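Local coordinates for acetoacetate decarboxylase (PDB 5UPB) that is an acetoacetate decarboxylase-like lyase that probably acts on oxo-acid substrates through a Schiff-base intermediate, at the interface of chains A and B and the interface of chains A and C. Coordinates in Å, arbitrary orientation; residue numbers count along the deposited sequence, not the author numbering. Chains: chain A/B/C, Acetoacetate decarboxylase.

Contacts 1 and 3 belong to the A–B interface, their C-alpha centres about 14 Å apart, and both draw on the N-terminal segment, strand 179-186 and the following proline. Residues 3 and 4 meet residue 187 in both, with the chains exchanged, as two-fold symmetry requires. Contact 2 is on the A–C interface, its C-alpha centre about 44 Å from that of contact 1 and about 50 Å from that of contact 3, and uses a loop against strands 21-33, 207-221 and 236-249. Chain A thus engages two neighbours through separate surfaces, which would allow a closed tetramer, although the structure alone does not prove it.

Contact 1: the interface of chains A and B. Residues chain A 3-5, 7; chain B 183, 185, 187.
A:Ala3 to A:His5 of this acetoacetate decarboxylase family member run as an open loop that bends before A:Leu7, against the chain direction of B:His183 and B:His185, late in strand 179-186, and B:Pro187 just beyond it. Two waters join the chains. The first lies in the ring plane of A:His5, where NE2 meets it at 2.8 Å (156° at H), and it also touches B:His185 through backbone N and O. The second, 3.0 Å from the A:His5 backbone N, is gripped by B:His185 ND1 at 2.9 Å, in the plane of that imidazole and with a nearly straight bond (165° at H). B:His185 reaches across with CG anti to its backbone N (chi1 -174°), presenting one ring face to A:Leu7, whose CD1 sits over the centre, 3.9 Å from the centroid. The same methyl meets B:His183 CE1 at 3.6 Å, the two side chains crossing at about a right angle. The carbonyl O of A:Ala3 comes to the edge of the B:His185 ring at CE1, and that of B:His183 to the edge of A:His5. A:Thr4 turns its hydroxyl OG1 back to A:His5 O at 2.9 Å, while its methyl CG2 packs on B:Pro187 CG at 3.6 Å.

Contact 2: the interface of chains A and C. Residues chain A 132, 134, 136; chain C 23-24, 208-210, 244-247.
A:Tyr134 inserts its ring between side chains of chain C and buries 122 Å², far more than any other residue of this loop-to-sheet interface. CG lies anti to the carbonyl carbon (chi1 -75°), which carries the phenol over strands 207-221 and 236-249. On one face, the methylene of C:Ser244 sits toward the rim, its CB 3.6 Å from A:Tyr134 CE1. The opposite face is flanked by C:Arg208, the next most buried residue, whose extended chain passes alongside with NE 3.9 Å from CE2; this arginine is poorly ordered, so its grip is probably loose. At the tip, the phenol oxygen OH abuts the backbone of C:Gly210, 3.2 Å from CA. At the root of the side chain, A:Tyr134 CB packs against C:Gly246 CA at 3.8 Å, and the ring edge lies over the backbone of C:Tyr245. A second aromatic group flanks the tyrosine: A:His132 lays its imidazole flat on C:Gly24, whose carbonyl carbon C is over the ring centre, 3.6 Å from CG. A:Pro136 closes the patch, its CD resting on the carbonyl oxygens of C:Trp23 and C:Phe247. Together these contacts probably help to join the A and C subunits of the deposited tetramer. The rotation of the imidazole is held within chain A, where the A:Tyr134 backbone N donates to A:His132 ND1 at 2.9 Å, in the ring plane (158° at H).

Contact 3: the interface of chains A and B. Residues chain A 186-189, 193, 195; chain B 3-4, 116, 184.
B:Arg184 and A:Trp186 run alongside each other, pointing opposite ways, the guanidinium tilted 32° from the indole plane and clasped between that ring and A:Gln193. CD1 of the tryptophan lies over one guanidinium face toward the rim, 3.4 Å from NH2, and A:Gln193 CB covers the other. CG anti to the backbone N (chi1 179°) and an extended chain out to NE bring the head this far. NH2 then donates to A:Pro187 O over a short 2.5 Å; the acceptor lies in the guanidinium plane, but the donor stands well above the plane of the carbonyl rather than on a lone pair. NE makes a weak bond to B:Leu116 O at the C-terminal end of helix 108-116, an end that may favour the positive charge. Although A:Gln193 OE1 is near NE, it instead accepts from A:Leu189 N at 2.8 Å, which fixes the amide and the loop beside it. B:Leu116 divides its contacts: methyl CD2 sits over the six-membered ring of A:Trp186, 3.4 Å from its centroid, and CB meets A:Leu189 CD1 at 3.5 Å, those side chains crossing nearly at right angles. An alanine in place of B:Arg184 would probably leave A:Pro187 O without its cross-chain donor and open a gap between indole and glutamine. The site ties the loop after strand 179-186 of one subunit to a helix end and strand of the next and probably helps to hold the A–B pair of the deposited tetramer together.

Contact 1: the interface of chains A and B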
ATOM      1  N   ALA A   3      -1.967   7.274  26.875  1.00 54.62           N
ATOM      2  CA  ALA A   3      -1.943   7.757  25.501  1.00 46.69           C
ATOM      3  C   ALA A   3      -0.478   7.929  25.040  1.00 50.12           C
ATOM      4  O   ALA A   3       0.441   8.071  25.848  1.00 43.13           O
ATOM      5  CB  ALA A   3      -2.747   9.073  25.372  1.00 49.13           C
ATOM      6  N   THR A   4      -0.278   7.889  23.737  1.00 39.31           N
ATOM      7  CA  THR A   4       1.037   7.792  23.087  1.00 37.90           C
ATOM      8  C   THR A   4       1.247   8.998  22.182  1.00 42.42           C
ATOM      9  O   THR A   4       0.366   9.862  22.053  1.00 38.04           O
ATOM     10  CB  THR A   4       1.132   6.519  22.246  1.00 44.22           C
ATOM     11  OG1 THR A   4       0.262   6.656  21.104  1.00 44.42           O
ATOM     12  CG2 THR A   4       0.719   5.288  23.047  1.00 44.84           C
ATOM     13  N   HIS A   5       2.423   9.045  21.536  1.00 41.24           N
ATOM     14  CA  HIS A   5       2.613   9.976  20.428  1.00 47.01           C
ATOM     15  C   HIS A   5       1.458   9.836  19.442  1.00 40.90           C
ATOM     16  O   HIS A   5       0.936   8.731  19.245  1.00 33.86           O
ATOM     17  CB  HIS A   5       3.906   9.699  19.637  1.00 45.53           C
ATOM     18  CG  HIS A   5       5.163   9.653  20.450  1.00 40.52           C
ATOM     19  ND1 HIS A   5       5.618  10.725  21.184  1.00 39.33           N
ATOM     20  CD2 HIS A   5       6.091   8.672  20.600  1.00 40.67           C
ATOM     21  CE1 HIS A   5       6.761  10.405  21.767  1.00 46.48           C
ATOM     22  NE2 HIS A   5       7.074   9.164  21.429  1.00 38.63           N
ATOM     23  N   LEU A   7       1.615  13.302  21.304  1.00 38.38           N
ATOM     24  CA  LEU A   7       1.049  13.880  22.524  1.00 44.08           C
ATOM     25  C   LEU A   7       0.684  15.347  22.305  1.00 52.19           C
ATOM     26  O   LEU A   7       1.552  16.183  22.024  1.00 46.15           O
ATOM     27  CB  LEU A   7       2.035  13.741  23.683  1.00 48.33           C
ATOM     28  CG  LEU A   7       2.359  12.318  24.129  1.00 46.17           C
ATOM     29  CD1 LEU A   7       3.492  12.323  25.125  1.00 48.87           C
ATOM     30  CD2 LEU A   7       1.095  11.670  24.732  1.00 50.84           C
TER
ATOM     31  N   HIS B 183      11.302  12.967  22.661  1.00 36.50           N
ATOM     32  CA  HIS B 183      10.591  12.598  23.874  1.00 30.22           C
ATOM     33  C   HIS B 183      10.476  11.084  23.789  1.00 34.75           C
ATOM     34  O   HIS B 183       9.593  10.570  23.091  1.00 34.73           O
ATOM     35  CB  HIS B 183       9.235  13.252  23.997  1.00 30.79           C
ATOM     36  CG  HIS B 183       8.488  12.825  25.226  1.00 43.03           C
ATOM     37  ND1 HIS B 183       7.139  13.042  25.388  1.00 39.36           N
ATOM     38  CD2 HIS B 183       8.908  12.210  26.358  1.00 39.55           C
ATOM     39  CE1 HIS B 183       6.754  12.563  26.554  1.00 40.22           C
ATOM     40  NE2 HIS B 183       7.810  12.060  27.167  1.00 39.48           N
ATOM     41  N   HIS B 185       9.197   8.017  24.930  1.00 33.73           N
ATOM     42  CA  HIS B 185       7.962   7.839  25.680  1.00 36.52           C
ATOM     43  C   HIS B 185       7.401   6.457  25.395  1.00 30.23           C
ATOM     44  O   HIS B 185       7.199   6.087  24.233  1.00 31.61           O
ATOM     45  CB  HIS B 185       6.965   8.941  25.298  1.00 36.11           C
ATOM     46  CG  HIS B 185       5.700   8.936  26.105  1.00 36.76           C
ATOM     47  ND1 HIS B 185       4.489   8.535  25.582  1.00 38.94           N
ATOM     48  CD2 HIS B 185       5.466   9.257  27.401  1.00 37.18           C
ATOM     49  CE1 HIS B 185       3.558   8.649  26.513  1.00 41.42           C
ATOM     50  NE2 HIS B 185       4.125   9.073  27.630  1.00 35.12           N
ATOM     51  N   PRO B 187       4.352   4.567  27.290  1.00 32.48           N
ATOM     52  CA  PRO B 187       3.408   4.684  28.402  1.00 35.36           C
ATOM     53  C   PRO B 187       2.909   3.333  28.884  1.00 33.41           C
ATOM     54  O   PRO B 187       2.882   2.341  28.154  1.00 31.59           O
ATOM     55  CB  PRO B 187       2.257   5.515  27.817  1.00 37.51           C
ATOM     56  CG  PRO B 187       2.289   5.176  26.336  1.00 35.20           C
ATOM     57  CD  PRO B 187       3.777   5.026  26.004  1.00 36.47           C
TER
HETATM   58  O   HOH W   1       8.878   7.195  22.255  1.00 35.24           O
HETATM   59  O   HOH W   2       4.178   7.157  23.073  1.00 36.61           O

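Contact 2: the interface of chains A and C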
ATOM      1  N   HIS A 132     -18.185 -14.859   0.405  1.00 30.18           N
ATOM      2  CA  HIS A 132     -19.251 -13.993   0.860  1.00 26.72           C
ATOM      3  C   HIS A 132     -20.590 -14.733   0.764  1.00 26.34           C
ATOM      4  O   HIS A 132     -20.888 -15.333  -0.273  1.00 34.72           O
ATOM      5  CB  HIS A 132     -19.283 -12.717   0.028  1.00 30.78           C
ATOM      6  CG  HIS A 132     -20.173 -11.662   0.601  1.00 26.26           C
ATOM      7  ND1 HIS A 132     -21.542 -11.741   0.576  1.00 32.29           N
ATOM      8  CD2 HIS A 132     -19.871 -10.493   1.225  1.00 29.36           C
ATOM      9  CE1 HIS A 132     -22.053 -10.672   1.162  1.00 35.50           C
ATOM     10  NE2 HIS A 132     -21.060  -9.889   1.545  1.00 32.22           N
ATOM     11  N   TYR A 134     -23.512 -13.871   0.106  1.00 36.30           N
ATOM     12  CA  TYR A 134     -24.351 -13.494  -1.020  1.00 34.37           C
ATOM     13  C   TYR A 134     -23.778 -13.841  -2.381  1.00 31.86           C
ATOM     14  O   TYR A 134     -24.446 -13.590  -3.385  1.00 36.38           O
ATOM     15  CB  TYR A 134     -24.622 -11.997  -1.026  1.00 38.48           C
ATOM     16  CG  TYR A 134     -25.624 -11.515   0.003  1.00 37.06           C
ATOM     17  CD1 TYR A 134     -25.416 -11.717   1.375  1.00 34.31           C
ATOM     18  CD2 TYR A 134     -26.819 -10.944  -0.400  1.00 41.41           C
ATOM     19  CE1 TYR A 134     -26.338 -11.261   2.305  1.00 32.78           C
ATOM     20  CE2 TYR A 134     -27.753 -10.509   0.516  1.00 35.99           C
ATOM     21  CZ  TYR A 134     -27.513 -10.672   1.868  1.00 41.41           C
ATOM     22  OH  TYR A 134     -28.449 -10.235   2.792  1.00 40.22           O
ATOM     23  N   PRO A 136     -23.344 -15.776  -5.525  1.00 41.27           N
ATOM     24  CA  PRO A 136     -24.160 -16.874  -6.054  1.00 39.93           C
ATOM     25  C   PRO A 136     -23.343 -18.015  -6.618  1.00 43.37           C
ATOM     26  O   PRO A 136     -23.894 -19.101  -6.785  1.00 41.88           O
ATOM     27  CB  PRO A 136     -24.992 -16.208  -7.165  1.00 45.37           C
ATOM     28  CG  PRO A 136     -24.835 -14.757  -6.982  1.00 51.40           C
ATOM     29  CD  PRO A 136     -23.471 -14.571  -6.368  1.00 38.03           C
TER
ATOM     30  N   TRP C  23     -20.308 -12.203  -7.457  1.00 32.62           N
ATOM     31  CA  TRP C  23     -19.916 -11.257  -6.419  1.00 31.54           C
ATOM     32  C   TRP C  23     -20.828 -11.405  -5.214  1.00 35.60           C
ATOM     33  O   TRP C  23     -22.023 -11.602  -5.381  1.00 32.84           O
ATOM     34  CB  TRP C  23     -20.060  -9.800  -6.856  1.00 40.67           C
ATOM     35  CG  TRP C  23     -19.075  -9.266  -7.805  1.00 42.40           C
ATOM     36  CD1 TRP C  23     -18.061  -8.410  -7.520  1.00 47.13           C
ATOM     37  CD2 TRP C  23     -19.025  -9.506  -9.201  1.00 35.86           C
ATOM     38  NE1 TRP C  23     -17.364  -8.102  -8.654  1.00 49.84           N
ATOM     39  CE2 TRP C  23     -17.933  -8.757  -9.711  1.00 43.68           C
ATOM     40  CE3 TRP C  23     -19.792 -10.285 -10.087  1.00 40.02           C
ATOM     41  CZ2 TRP C  23     -17.580  -8.761 -11.058  1.00 45.40           C
ATOM     42  CZ3 TRP C  23     -19.438 -10.285 -11.453  1.00 53.60           C
ATOM     43  CH2 TRP C  23     -18.336  -9.535 -11.916  1.00 56.54           C
ATOM     44  N   GLY C  24     -20.262 -11.283  -4.023  1.00 33.58           N
ATOM     45  CA  GLY C  24     -20.999 -10.860  -2.848  1.00 35.69           C
ATOM     46  C   GLY C  24     -20.328  -9.607  -2.309  1.00 30.96           C
ATOM     47  O   GLY C  24     -19.102  -9.431  -2.430  1.00 33.80           O
ATOM     48  N   ARG C 208     -29.498 -10.494  -5.551  1.00 47.83           N
ATOM     49  CA  ARG C 208     -30.097 -10.642  -4.221  1.00 51.67           C
ATOM     50  C   ARG C 208     -29.582  -9.486  -3.389  1.00 50.36           C
ATOM     51  O   ARG C 208     -28.368  -9.275  -3.328  1.00 36.62           O
ATOM     52  CB  ARG C 208     -29.676 -11.977  -3.577  1.00 57.62           C
ATOM     53  CG  ARG C 208     -30.177 -12.235  -2.150  1.00113.36           C
ATOM     54  CD  ARG C 208     -29.618 -13.567  -1.608  1.00151.31           C
ATOM     55  NE  ARG C 208     -29.866 -13.756  -0.173  1.00167.12           N
ATOM     56  CZ  ARG C 208     -29.211 -14.634   0.589  1.00151.14           C
ATOM     57  NH1 ARG C 208     -28.274 -15.409   0.059  1.00125.20           N
ATOM     58  NH2 ARG C 208     -29.455 -14.718   1.888  1.00156.93           N
ATOM     59  N   VAL C 209     -30.486  -8.820  -2.656  1.00 42.00           N
ATOM     60  CA  VAL C 209     -30.126  -7.732  -1.745  1.00 42.54           C
ATOM     61  C   VAL C 209     -30.717  -8.010  -0.380  1.00 45.05           C
ATOM     62  O   VAL C 209     -31.838  -8.501  -0.283  1.00 43.13           O
ATOM     63  CB  VAL C 209     -30.675  -6.372  -2.245  1.00 43.33           C
ATOM     64  CG1 VAL C 209     -30.044  -5.976  -3.523  1.00 49.54           C
ATOM     65  CG2 VAL C 209     -32.201  -6.396  -2.387  1.00 54.12           C
ATOM     66  N   GLY C 210     -29.985  -7.687   0.675  1.00 43.19           N
ATOM     67  CA  GLY C 210     -30.556  -7.954   1.984  1.00 45.79           C
ATOM     68  C   GLY C 210     -29.730  -7.308   3.071  1.00 46.53           C
ATOM     69  O   GLY C 210     -28.760  -6.589   2.813  1.00 36.60           O
ATOM     70  N   SER C 244     -26.107  -5.608   2.041  1.00 33.17           N
ATOM     71  CA  SER C 244     -25.351  -6.622   1.316  1.00 34.58           C
ATOM     72  C   SER C 244     -26.075  -7.065   0.047  1.00 40.32           C
ATOM     73  O   SER C 244     -27.306  -6.986  -0.041  1.00 35.76           O
ATOM     74  CB  SER C 244     -25.097  -7.833   2.212  1.00 33.79           C
ATOM     75  OG  SER C 244     -24.358  -7.439   3.369  1.00 33.48           O
ATOM     76  N   TYR C 245     -25.310  -7.442  -0.978  1.00 35.69           N
ATOM     77  CA  TYR C 245     -25.920  -7.775  -2.262  1.00 32.66           C
ATOM     78  C   TYR C 245     -25.008  -8.751  -2.992  1.00 39.34           C
ATOM     79  O   TYR C 245     -23.819  -8.845  -2.702  1.00 38.33           O
ATOM     80  CB  TYR C 245     -26.379  -6.603  -3.126  1.00 37.62           C
ATOM     81  CG  TYR C 245     -25.384  -5.861  -3.922  1.00 36.76           C
ATOM     82  CD1 TYR C 245     -24.211  -5.441  -3.361  1.00 33.42           C
ATOM     83  CD2 TYR C 245     -25.662  -5.512  -5.230  1.00 45.36           C
ATOM     84  CE1 TYR C 245     -23.294  -4.706  -4.095  1.00 38.01           C
ATOM     85  CE2 TYR C 245     -24.763  -4.776  -5.970  1.00 50.78           C
ATOM     86  CZ  TYR C 245     -23.576  -4.374  -5.391  1.00 37.65           C
ATOM     87  OH  TYR C 245     -22.656  -3.637  -6.106  1.00 39.55           O
ATOM     88  N   GLY C 246     -25.632  -9.624  -3.756  1.00 37.32           N
ATOM     89  CA  GLY C 246     -24.926 -10.588  -4.586  1.00 43.49           C
ATOM     90  C   GLY C 246     -25.556 -10.655  -5.965  1.00 42.35           C
ATOM     91  O   GLY C 246     -26.732 -10.313  -6.150  1.00 38.27           O
ATOM     92  N   PHE C 247     -24.720 -10.975  -6.951  1.00 41.84           N
ATOM     93  CA  PHE C 247     -25.115 -11.055  -8.356  1.00 35.73           C
ATOM     94  C   PHE C 247     -24.076 -11.830  -9.170  1.00 36.77           C
ATOM     95  O   PHE C 247     -22.958 -12.102  -8.720  1.00 40.54           O
ATOM     96  CB  PHE C 247     -25.331  -9.663  -8.918  1.00 42.31           C
ATOM     97  CG  PHE C 247     -24.128  -8.773  -8.769  1.00 49.82           C
ATOM     98  CD1 PHE C 247     -23.056  -8.854  -9.643  1.00 73.23           C
ATOM     99  CD2 PHE C 247     -24.059  -7.863  -7.717  1.00 58.28           C
ATOM    100  CE1 PHE C 247     -21.949  -8.019  -9.487  1.00 64.12           C
ATOM    101  CE2 PHE C 247     -22.951  -7.032  -7.561  1.00 74.39           C
ATOM    102  CZ  PHE C 247     -21.897  -7.117  -8.443  1.00 67.56           C
TER

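Contact 3: the interface of chains A and B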
ATOM      1  N   TRP A 186      11.271  -2.580  25.615  1.00 31.26           N
ATOM      2  CA  TRP A 186      11.555  -1.253  25.074  1.00 36.11           C
ATOM      3  C   TRP A 186      13.027  -0.979  25.325  1.00 40.48           C
ATOM      4  O   TRP A 186      13.410  -0.420  26.363  1.00 34.94           O
ATOM      5  CB  TRP A 186      10.662  -0.184  25.701  1.00 42.62           C
ATOM      6  CG  TRP A 186      10.626   1.117  24.943  1.00 39.79           C
ATOM      7  CD1 TRP A 186      11.005   2.355  25.412  1.00 38.52           C
ATOM      8  CD2 TRP A 186      10.206   1.317  23.584  1.00 36.44           C
ATOM      9  NE1 TRP A 186      10.823   3.312  24.436  1.00 40.31           N
ATOM     10  CE2 TRP A 186      10.347   2.704  23.302  1.00 44.80           C
ATOM     11  CE3 TRP A 186       9.719   0.471  22.585  1.00 37.97           C
ATOM     12  CZ2 TRP A 186      10.017   3.259  22.058  1.00 41.50           C
ATOM     13  CZ3 TRP A 186       9.400   1.021  21.336  1.00 42.46           C
ATOM     14  CH2 TRP A 186       9.552   2.415  21.090  1.00 37.29           C
ATOM     15  N   PRO A 187      13.892  -1.408  24.422  1.00 34.48           N
ATOM     16  CA  PRO A 187      15.326  -1.392  24.724  1.00 39.80           C
ATOM     17  C   PRO A 187      15.898   0.012  24.648  1.00 35.24           C
ATOM     18  O   PRO A 187      15.288   0.938  24.111  1.00 33.07           O
ATOM     19  CB  PRO A 187      15.929  -2.289  23.634  1.00 38.86           C
ATOM     20  CG  PRO A 187      14.977  -2.133  22.477  1.00 36.13           C
ATOM     21  CD  PRO A 187      13.604  -2.020  23.109  1.00 31.38           C
ATOM     22  N   ALA A 188      17.081   0.151  25.231  1.00 35.97           N
ATOM     23  CA  ALA A 188      17.844   1.400  25.198  1.00 45.91           C
ATOM     24  C   ALA A 188      18.796   1.403  24.005  1.00 45.82           C
ATOM     25  O   ALA A 188      19.481   0.414  23.754  1.00 46.64           O
ATOM     26  CB  ALA A 188      18.658   1.608  26.482  1.00 39.06           C
ATOM     27  N   LEU A 189      18.784   2.482  23.236  1.00 42.14           N
ATOM     28  CA  LEU A 189      19.755   2.668  22.174  1.00 40.38           C
ATOM     29  C   LEU A 189      20.938   3.514  22.606  1.00 42.55           C
ATOM     30  O   LEU A 189      21.835   3.767  21.794  1.00 39.68           O
ATOM     31  CB  LEU A 189      19.103   3.294  20.951  1.00 47.89           C
ATOM     32  CG  LEU A 189      18.015   2.445  20.306  1.00 49.84           C
ATOM     33  CD1 LEU A 189      17.545   3.174  19.087  1.00 55.71           C
ATOM     34  CD2 LEU A 189      18.506   1.046  19.989  1.00 46.71           C
ATOM     35  N   GLN A 193      19.655   5.797  28.355  1.00 41.55           N
ATOM     36  CA  GLN A 193      18.218   5.662  28.206  1.00 33.56           C
ATOM     37  C   GLN A 193      17.664   4.616  29.184  1.00 42.91           C
ATOM     38  O   GLN A 193      18.369   3.699  29.615  1.00 40.36           O
ATOM     39  CB  GLN A 193      17.836   5.279  26.773  1.00 38.70           C
ATOM     40  CG  GLN A 193      18.092   6.371  25.733  1.00 39.22           C
ATOM     41  CD  GLN A 193      17.814   5.888  24.340  1.00 46.24           C
ATOM     42  OE1 GLN A 193      17.346   4.754  24.143  1.00 35.28           O
ATOM     43  NE2 GLN A 193      18.087   6.749  23.351  1.00 35.54           N
ATOM     44  N   PRO A 195      15.617   1.454  29.893  1.00 43.39           N
ATOM     45  CA  PRO A 195      15.022   0.325  29.175  1.00 37.10           C
ATOM     46  C   PRO A 195      13.870  -0.306  29.955  1.00 33.63           C
ATOM     47  O   PRO A 195      13.700  -0.101  31.151  1.00 36.39           O
ATOM     48  CB  PRO A 195      16.196  -0.654  29.065  1.00 48.26           C
ATOM     49  CG  PRO A 195      16.949  -0.436  30.358  1.00 43.15           C
ATOM     50  CD  PRO A 195      16.774   1.034  30.707  1.00 47.41           C
TER
ATOM     51  N   ALA B   3      18.095  -5.669  18.447  1.00 51.84           N
ATOM     52  CA  ALA B   3      17.859  -5.212  19.810  1.00 47.74           C
ATOM     53  C   ALA B   3      16.380  -5.180  20.143  1.00 41.77           C
ATOM     54  O   ALA B   3      16.065  -5.111  21.312  1.00 41.29           O
ATOM     55  CB  ALA B   3      18.430  -3.829  20.033  1.00 47.27           C
ATOM     56  N   THR B   4      15.497  -5.173  19.138  1.00 38.82           N
ATOM     57  CA  THR B   4      14.058  -5.116  19.356  1.00 38.21           C
ATOM     58  C   THR B   4      13.399  -6.427  18.967  1.00 40.21           C
ATOM     59  O   THR B   4      14.054  -7.379  18.521  1.00 40.23           O
ATOM     60  CB  THR B   4      13.398  -4.001  18.550  1.00 39.89           C
ATOM     61  OG1 THR B   4      13.412  -4.341  17.156  1.00 37.06           O
ATOM     62  CG2 THR B   4      14.092  -2.628  18.776  1.00 40.42           C
ATOM     63  N   LEU B 116      12.326   4.924  19.623  1.00 29.50           N
ATOM     64  CA  LEU B 116      13.313   4.581  20.646  1.00 34.17           C
ATOM     65  C   LEU B 116      14.177   5.775  21.006  1.00 32.81           C
ATOM     66  O   LEU B 116      14.688   5.842  22.130  1.00 38.24           O
ATOM     67  CB  LEU B 116      14.207   3.427  20.178  1.00 42.09           C
ATOM     68  CG  LEU B 116      13.502   2.084  19.992  1.00 39.74           C
ATOM     69  CD1 LEU B 116      14.434   1.149  19.204  1.00 42.74           C
ATOM     70  CD2 LEU B 116      13.121   1.520  21.342  1.00 36.02           C
ATOM     71  N   ARG B 184      11.402  10.387  24.440  1.00 33.84           N
ATOM     72  CA  ARG B 184      11.377   8.943  24.477  1.00 31.47           C
ATOM     73  C   ARG B 184      10.282   8.548  25.466  1.00 33.25           C
ATOM     74  O   ARG B 184      10.415   8.727  26.683  1.00 34.48           O
ATOM     75  CB  ARG B 184      12.759   8.415  24.854  1.00 34.29           C
ATOM     76  CG  ARG B 184      12.799   6.889  24.939  1.00 36.13           C
ATOM     77  CD  ARG B 184      14.183   6.362  25.278  1.00 39.68           C
ATOM     78  NE  ARG B 184      14.338   4.922  25.009  1.00 47.45           N
ATOM     79  CZ  ARG B 184      14.247   4.007  25.947  1.00 39.26           C
ATOM     80  NH1 ARG B 184      13.995   4.362  27.186  1.00 66.96           N
ATOM     81  NH2 ARG B 184      14.422   2.729  25.671  1.00 46.26           N
TER